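Local atomic coordinates of glycosylation Associate Protein 1 (Streptococcus agalactiae serotype V, PDB entry 6OYC), a protein that probably takes part, as a component of the accessory Sec system, in glycosylating and secreting a serine-rich repeat adhesin. Residues D92-F104 against V111-F125. Sequence-based numbering, arbitrary orientation.
Sequences DFRQLNWPEGVDF and VLVKKSGDLIAKVQF. With GOL (glycerol), chain D.
At the edge of the large antiparallel sheet, strand 103-106 of the hairpin pairs with strand 111-115, and the loop leading into it lays two aromatic rings across the same sheet. W98 shows how: the methyl V113 CG2 sits over its six-membered ring, 4.1 Å from the centroid, while A121 CB meets W98 CZ3 obliquely at 3.7 Å. At its edge the indole is held by W98 NE1, which donates to F93 O at 2.7 Å, a bond tilted slightly out of the ring plane, while L96 CB covers the other face.

F93 covers the next part of the surface. With CG held between backbone N and carbonyl carbon (chi1 83°), its ring spreads over V123 CG1, touches V111 CG1 through CZ, and takes the edge of F125 in an offset edge-to-face pair, planes at 73°. Beneath W98 a classic beta bulge, in which I120 and A121 both face V113, is bonded through V113 O, which accepts from both their backbone N atoms.

In the outer ladder D103 N donates to K114 O (2.8 Å) and K114 N returns the bond to D103 O (3.1 Å). On the face opposite F104 and V113, the D103 carboxylate accepts from two hydroxyls of a glycerol, probably left from crystallisation; one of these, O3, also accepts from G117 N (2.8 Å) in the type I' turn. A water links D103 OD2 with G101 O and S116 N.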
loop_
_atom_site.group_PDB
_atom_site.type_symbol
_atom_site.label_atom_id
_atom_site.label_comp_id
_atom_site.label_asym_id
_atom_site.label_seq_id
_atom_site.Cartn_x
_atom_site.Cartn_y
_atom_site.Cartn_z
ATOM N N ASP A 92 -13.800 14.368 -17.733
ATOM C CA ASP A 92 -14.543 13.345 -18.466
ATOM C C ASP A 92 -13.822 13.119 -19.788
ATOM O O ASP A 92 -13.864 13.979 -20.682
ATOM C CB ASP A 92 -15.981 13.796 -18.703
ATOM C CG ASP A 92 -16.803 12.796 -19.521
ATOM O OD1 ASP A 92 -16.279 11.755 -20.010
ATOM O OD2 ASP A 92 -18.013 13.072 -19.659
ATOM N N PHE A 93 -13.161 11.966 -19.914
ATOM C CA PHE A 93 -12.347 11.722 -21.099
ATOM C C PHE A 93 -13.167 11.795 -22.387
ATOM O O PHE A 93 -12.598 12.022 -23.461
ATOM C CB PHE A 93 -11.661 10.361 -20.987
ATOM C CG PHE A 93 -12.547 9.220 -21.402
ATOM C CD1 PHE A 93 -13.448 8.659 -20.500
ATOM C CD2 PHE A 93 -12.522 8.739 -22.708
ATOM C CE1 PHE A 93 -14.295 7.614 -20.893
ATOM C CE2 PHE A 93 -13.365 7.696 -23.097
ATOM C CZ PHE A 93 -14.242 7.138 -22.180
ATOM N N ARG A 94 -14.488 11.591 -22.310
ATOM C CA ARG A 94 -15.320 11.639 -23.507
ATOM C C ARG A 94 -15.383 13.040 -24.116
ATOM O O ARG A 94 -15.767 13.187 -25.281
ATOM C CB ARG A 94 -16.745 11.148 -23.182
ATOM C CG ARG A 94 -16.861 9.663 -22.900
ATOM C CD ARG A 94 -18.272 9.293 -22.486
ATOM N NE ARG A 94 -19.191 9.319 -23.624
ATOM C CZ ARG A 94 -19.460 8.284 -24.430
ATOM N NH1 ARG A 94 -18.900 7.078 -24.245
ATOM N NH2 ARG A 94 -20.311 8.467 -25.430
ATOM N N GLN A 95 -15.022 14.070 -23.358
ATOM C CA GLN A 95 -15.098 15.444 -23.836
ATOM C C GLN A 95 -13.751 16.019 -24.263
ATOM O O GLN A 95 -13.652 17.234 -24.483
ATOM C CB GLN A 95 -15.743 16.318 -22.761
ATOM C CG GLN A 95 -17.097 15.758 -22.386
ATOM C CD GLN A 95 -18.014 16.764 -21.770
ATOM O OE1 GLN A 95 -18.072 17.923 -22.192
ATOM N NE2 GLN A 95 -18.746 16.332 -20.749
ATOM N N LEU A 96 -12.719 15.187 -24.404
ATOM C CA LEU A 96 -11.429 15.656 -24.885
ATOM C C LEU A 96 -11.465 15.862 -26.402
ATOM O O LEU A 96 -12.393 15.423 -27.108
ATOM C CB LEU A 96 -10.328 14.668 -24.522
ATOM C CG LEU A 96 -10.233 14.430 -23.015
ATOM C CD1 LEU A 96 -9.182 13.402 -22.670
ATOM C CD2 LEU A 96 -9.948 15.750 -22.328
ATOM N N ASN A 97 -10.424 16.528 -26.908
ATOM C CA ASN A 97 -10.347 16.858 -28.331
ATOM C C ASN A 97 -9.815 15.662 -29.123
ATOM O O ASN A 97 -8.734 15.689 -29.707
ATOM C CB ASN A 97 -9.500 18.104 -28.547
ATOM C CG ASN A 97 -10.224 19.369 -28.155
ATOM O OD1 ASN A 97 -11.419 19.492 -28.352
ATOM N ND2 ASN A 97 -9.508 20.303 -27.573
ATOM N N TRP A 98 -10.615 14.582 -29.122
ATOM C CA TRP A 98 -10.302 13.408 -29.925
ATOM C C TRP A 98 -10.341 13.769 -31.409
ATOM O O TRP A 98 -11.009 14.727 -31.796
ATOM C CB TRP A 98 -11.304 12.290 -29.623
ATOM C CG TRP A 98 -11.262 11.840 -28.183
ATOM C CD1 TRP A 98 -12.227 12.029 -27.226
ATOM C CD2 TRP A 98 -10.183 11.153 -27.535
ATOM N NE1 TRP A 98 -11.815 11.496 -26.029
ATOM C CE2 TRP A 98 -10.565 10.951 -26.192
ATOM C CE3 TRP A 98 -8.934 10.684 -27.964
ATOM C CZ2 TRP A 98 -9.741 10.292 -25.272
ATOM C CZ3 TRP A 98 -8.112 10.040 -27.051
ATOM C CH2 TRP A 98 -8.526 9.839 -25.719
ATOM N N PRO A 99 -9.630 13.027 -32.261
ATOM C CA PRO A 99 -9.881 13.148 -33.708
ATOM C C PRO A 99 -11.362 12.933 -33.992
ATOM O O PRO A 99 -12.021 12.119 -33.341
ATOM C CB PRO A 99 -9.025 12.034 -34.321
ATOM C CG PRO A 99 -8.008 11.670 -33.251
ATOM C CD PRO A 99 -8.666 11.957 -31.940
ATOM N N GLU A 100 -11.897 13.686 -34.952
ATOM C CA GLU A 100 -13.312 13.559 -35.289
ATOM C C GLU A 100 -13.672 12.115 -35.621
ATOM O O GLU A 100 -12.909 11.400 -36.272
ATOM C CB GLU A 100 -13.675 14.457 -36.475
ATOM C CG GLU A 100 -15.168 14.866 -36.527
ATOM C CD GLU A 100 -15.422 16.293 -36.012
ATOM O OE1 GLU A 100 -16.586 16.753 -36.079
ATOM O OE2 GLU A 100 -14.464 16.958 -35.540
ATOM N N GLY A 101 -14.840 11.690 -35.156
ATOM C CA GLY A 101 -15.363 10.390 -35.517
ATOM C C GLY A 101 -14.809 9.195 -34.765
ATOM O O GLY A 101 -15.068 8.059 -35.183
ATOM N N VAL A 102 -14.062 9.394 -33.670
ATOM C CA VAL A 102 -13.625 8.217 -32.895
ATOM C C VAL A 102 -14.856 7.509 -32.312
ATOM O O VAL A 102 -15.916 8.109 -32.110
ATOM C CB VAL A 102 -12.635 8.590 -31.778
ATOM C CG1 VAL A 102 -11.348 9.182 -32.362
ATOM C CG2 VAL A 102 -13.276 9.548 -30.770
ATOM N N ASP A 103 -14.708 6.208 -32.049
ATOM C CA ASP A 103 -15.712 5.427 -31.331
ATOM C C ASP A 103 -15.100 4.848 -30.054
ATOM O O ASP A 103 -13.885 4.653 -29.958
ATOM C CB ASP A 103 -16.280 4.300 -32.219
ATOM C CG ASP A 103 -15.201 3.371 -32.742
ATOM O OD1 ASP A 103 -14.736 2.509 -31.959
ATOM O OD2 ASP A 103 -14.818 3.484 -33.928
ATOM N N PHE A 104 -15.938 4.568 -29.069
ATOM C CA PHE A 104 -15.465 4.093 -27.776
ATOM C C PHE A 104 -15.877 2.641 -27.573
ATOM O O PHE A 104 -17.059 2.310 -27.676
ATOM C CB PHE A 104 -16.025 4.957 -26.640
ATOM C CG PHE A 104 -15.724 6.424 -26.775
ATOM C CD1 PHE A 104 -14.419 6.876 -26.907
ATOM C CD2 PHE A 104 -16.748 7.358 -26.755
ATOM C CE1 PHE A 104 -14.146 8.252 -27.013
ATOM C CE2 PHE A 104 -16.483 8.721 -26.864
ATOM C CZ PHE A 104 -15.185 9.167 -26.990
ATOM N N VAL A 111 -11.264 1.677 -21.555
ATOM C CA VAL A 111 -11.969 2.114 -22.759
ATOM C C VAL A 111 -10.976 2.190 -23.911
ATOM O O VAL A 111 -9.877 2.733 -23.759
ATOM C CB VAL A 111 -12.682 3.466 -22.552
ATOM C CG1 VAL A 111 -13.272 3.928 -23.853
ATOM C CG2 VAL A 111 -13.808 3.336 -21.517
ATOM N N LEU A 112 -11.352 1.618 -25.051
ATOM C CA LEU A 112 -10.600 1.770 -26.290
ATOM C C LEU A 112 -11.179 2.908 -27.127
ATOM O O LEU A 112 -12.391 2.942 -27.390
ATOM C CB LEU A 112 -10.615 0.470 -27.090
ATOM C CG LEU A 112 -9.973 -0.674 -26.306
ATOM C CD1 LEU A 112 -10.248 -2.031 -26.985
ATOM C CD2 LEU A 112 -8.462 -0.414 -26.136
ATOM N N VAL A 113 -10.313 3.840 -27.527
ATOM C CA VAL A 113 -10.644 4.889 -28.483
ATOM C C VAL A 113 -10.053 4.485 -29.831
ATOM O O VAL A 113 -8.825 4.417 -29.984
ATOM C CB VAL A 113 -10.100 6.246 -28.038
ATOM C CG1 VAL A 113 -10.499 7.336 -29.045
ATOM C CG2 VAL A 113 -10.591 6.560 -26.647
ATOM N N LYS A 114 -10.928 4.225 -30.806
ATOM C CA LYS A 114 -10.545 3.789 -32.141
ATOM C C LYS A 114 -11.167 4.710 -33.177
ATOM O O LYS A 114 -12.156 5.402 -32.912
ATOM C CB LYS A 114 -10.977 2.337 -32.436
ATOM C CG LYS A 114 -10.326 1.262 -31.522
ATOM C CD LYS A 114 -10.404 -0.167 -32.097
ATOM C CE LYS A 114 -9.994 -1.198 -31.028
ATOM N NZ LYS A 114 -9.383 -2.480 -31.527
ATOM N N LYS A 115 -10.578 4.689 -34.371
ATOM C CA LYS A 115 -11.071 5.443 -35.520
ATOM C C LYS A 115 -11.050 4.493 -36.713
ATOM O O LYS A 115 -9.973 4.122 -37.198
ATOM C CB LYS A 115 -10.213 6.699 -35.748
ATOM C CG LYS A 115 -10.490 7.515 -37.004
ATOM C CD LYS A 115 -11.941 7.960 -37.122
ATOM C CE LYS A 115 -12.150 8.890 -38.340
ATOM N NZ LYS A 115 -11.683 10.261 -38.040
ATOM N N SER A 116 -12.233 4.057 -37.150
ATOM C CA SER A 116 -12.376 3.052 -38.211
ATOM C C SER A 116 -11.408 1.884 -38.035
ATOM O O SER A 116 -10.679 1.507 -38.950
ATOM C CB SER A 116 -12.199 3.679 -39.590
ATOM O OG SER A 116 -12.882 4.917 -39.655
ATOM N N GLY A 117 -11.407 1.295 -36.842
ATOM C CA GLY A 117 -10.561 0.147 -36.571
ATOM C C GLY A 117 -9.141 0.463 -36.153
ATOM O O GLY A 117 -8.454 -0.427 -35.656
ATOM N N ASP A 118 -8.673 1.699 -36.340
ATOM C CA ASP A 118 -7.342 2.091 -35.888
ATOM C C ASP A 118 -7.373 2.486 -34.418
ATOM O O ASP A 118 -8.155 3.356 -34.022
ATOM C CB ASP A 118 -6.812 3.263 -36.714
ATOM C CG ASP A 118 -6.201 2.820 -38.014
ATOM O OD1 ASP A 118 -6.458 1.662 -38.419
ATOM O OD2 ASP A 118 -5.470 3.624 -38.634
ATOM N N LEU A 119 -6.519 1.855 -33.620
ATOM C CA LEU A 119 -6.380 2.228 -32.217
ATOM C C LEU A 119 -5.853 3.657 -32.108
ATOM O O LEU A 119 -4.797 3.980 -32.660
ATOM C CB LEU A 119 -5.438 1.262 -31.498
ATOM C CG LEU A 119 -5.304 1.492 -29.984
ATOM C CD1 LEU A 119 -6.673 1.481 -29.268
ATOM C CD2 LEU A 119 -4.378 0.462 -29.356
ATOM N N ILE A 120 -6.593 4.518 -31.414
ATOM C CA ILE A 120 -6.100 5.845 -31.064
ATOM C C ILE A 120 -5.581 5.894 -29.632
ATOM O O ILE A 120 -4.538 6.487 -29.374
ATOM C CB ILE A 120 -7.195 6.909 -31.282
ATOM C CG1 ILE A 120 -7.745 6.835 -32.705
ATOM C CG2 ILE A 120 -6.637 8.283 -30.988
ATOM C CD1 ILE A 120 -6.669 6.880 -33.733
ATOM N N ALA A 121 -6.290 5.294 -28.677
ATOM C CA ALA A 121 -5.900 5.481 -27.290
ATOM C C ALA A 121 -6.507 4.394 -26.422
ATOM O O ALA A 121 -7.511 3.772 -26.778
ATOM C CB ALA A 121 -6.318 6.858 -26.765
ATOM N N LYS A 122 -5.864 4.178 -25.271
ATOM C CA LYS A 122 -6.401 3.360 -24.195
ATOM C C LYS A 122 -6.558 4.243 -22.969
ATOM O O LYS A 122 -5.622 4.939 -22.580
ATOM C CB LYS A 122 -5.504 2.177 -23.889
ATOM C CG LYS A 122 -5.296 1.276 -25.050
ATOM C CD LYS A 122 -4.663 -0.048 -24.630
ATOM C CE LYS A 122 -4.246 -0.863 -25.866
ATOM N NZ LYS A 122 -4.025 -2.338 -25.595
ATOM N N VAL A 123 -7.745 4.236 -22.383
ATOM C CA VAL A 123 -8.084 5.131 -21.289
ATOM C C VAL A 123 -8.076 4.323 -20.007
ATOM O O VAL A 123 -8.711 3.269 -19.942
ATOM C CB VAL A 123 -9.447 5.795 -21.531
ATOM C CG1 VAL A 123 -9.824 6.673 -20.354
ATOM C CG2 VAL A 123 -9.405 6.589 -22.846
ATOM N N GLN A 124 -7.356 4.806 -18.994
ATOM C CA GLN A 124 -7.186 4.074 -17.745
ATOM C C GLN A 124 -7.768 4.868 -16.590
ATOM O O GLN A 124 -7.647 6.102 -16.543
ATOM C CB GLN A 124 -5.716 3.760 -17.470
ATOM C CG GLN A 124 -5.158 2.649 -18.385
ATOM C CD GLN A 124 -5.415 1.265 -17.831
ATOM O OE1 GLN A 124 -6.101 1.113 -16.810
ATOM N NE2 GLN A 124 -4.851 0.240 -18.484
ATOM N N PHE A 125 -8.391 4.146 -15.654
ATOM C CA PHE A 125 -9.062 4.752 -14.515
ATOM C C PHE A 125 -8.416 4.301 -13.210
ATOM O O PHE A 125 -7.918 3.179 -13.097
ATOM C CB PHE A 125 -10.565 4.423 -14.527
ATOM C CG PHE A 125 -11.242 4.803 -15.816
ATOM C CD1 PHE A 125 -11.274 3.918 -16.891
ATOM C CD2 PHE A 125 -11.783 6.059 -15.978
ATOM C CE1 PHE A 125 -11.872 4.276 -18.098
ATOM C CE2 PHE A 125 -12.390 6.418 -17.165
ATOM C CZ PHE A 125 -12.431 5.518 -18.228
HETATM C C1 GOL D . -13.346 -1.152 -33.942
HETATM O O1 GOL D . -13.732 -1.956 -32.844
HETATM C C2 GOL D . -14.657 -0.521 -34.469
HETATM O O2 GOL D . -15.502 -0.057 -33.411
HETATM C C3 GOL D . -14.228 0.577 -35.548
HETATM O O3 GOL D . -13.430 1.618 -34.944
HETATM O O HOH W 1 -14.516 5.107 -35.787
HETATM O O HOH W 2 -13.169 1.792 -29.838
#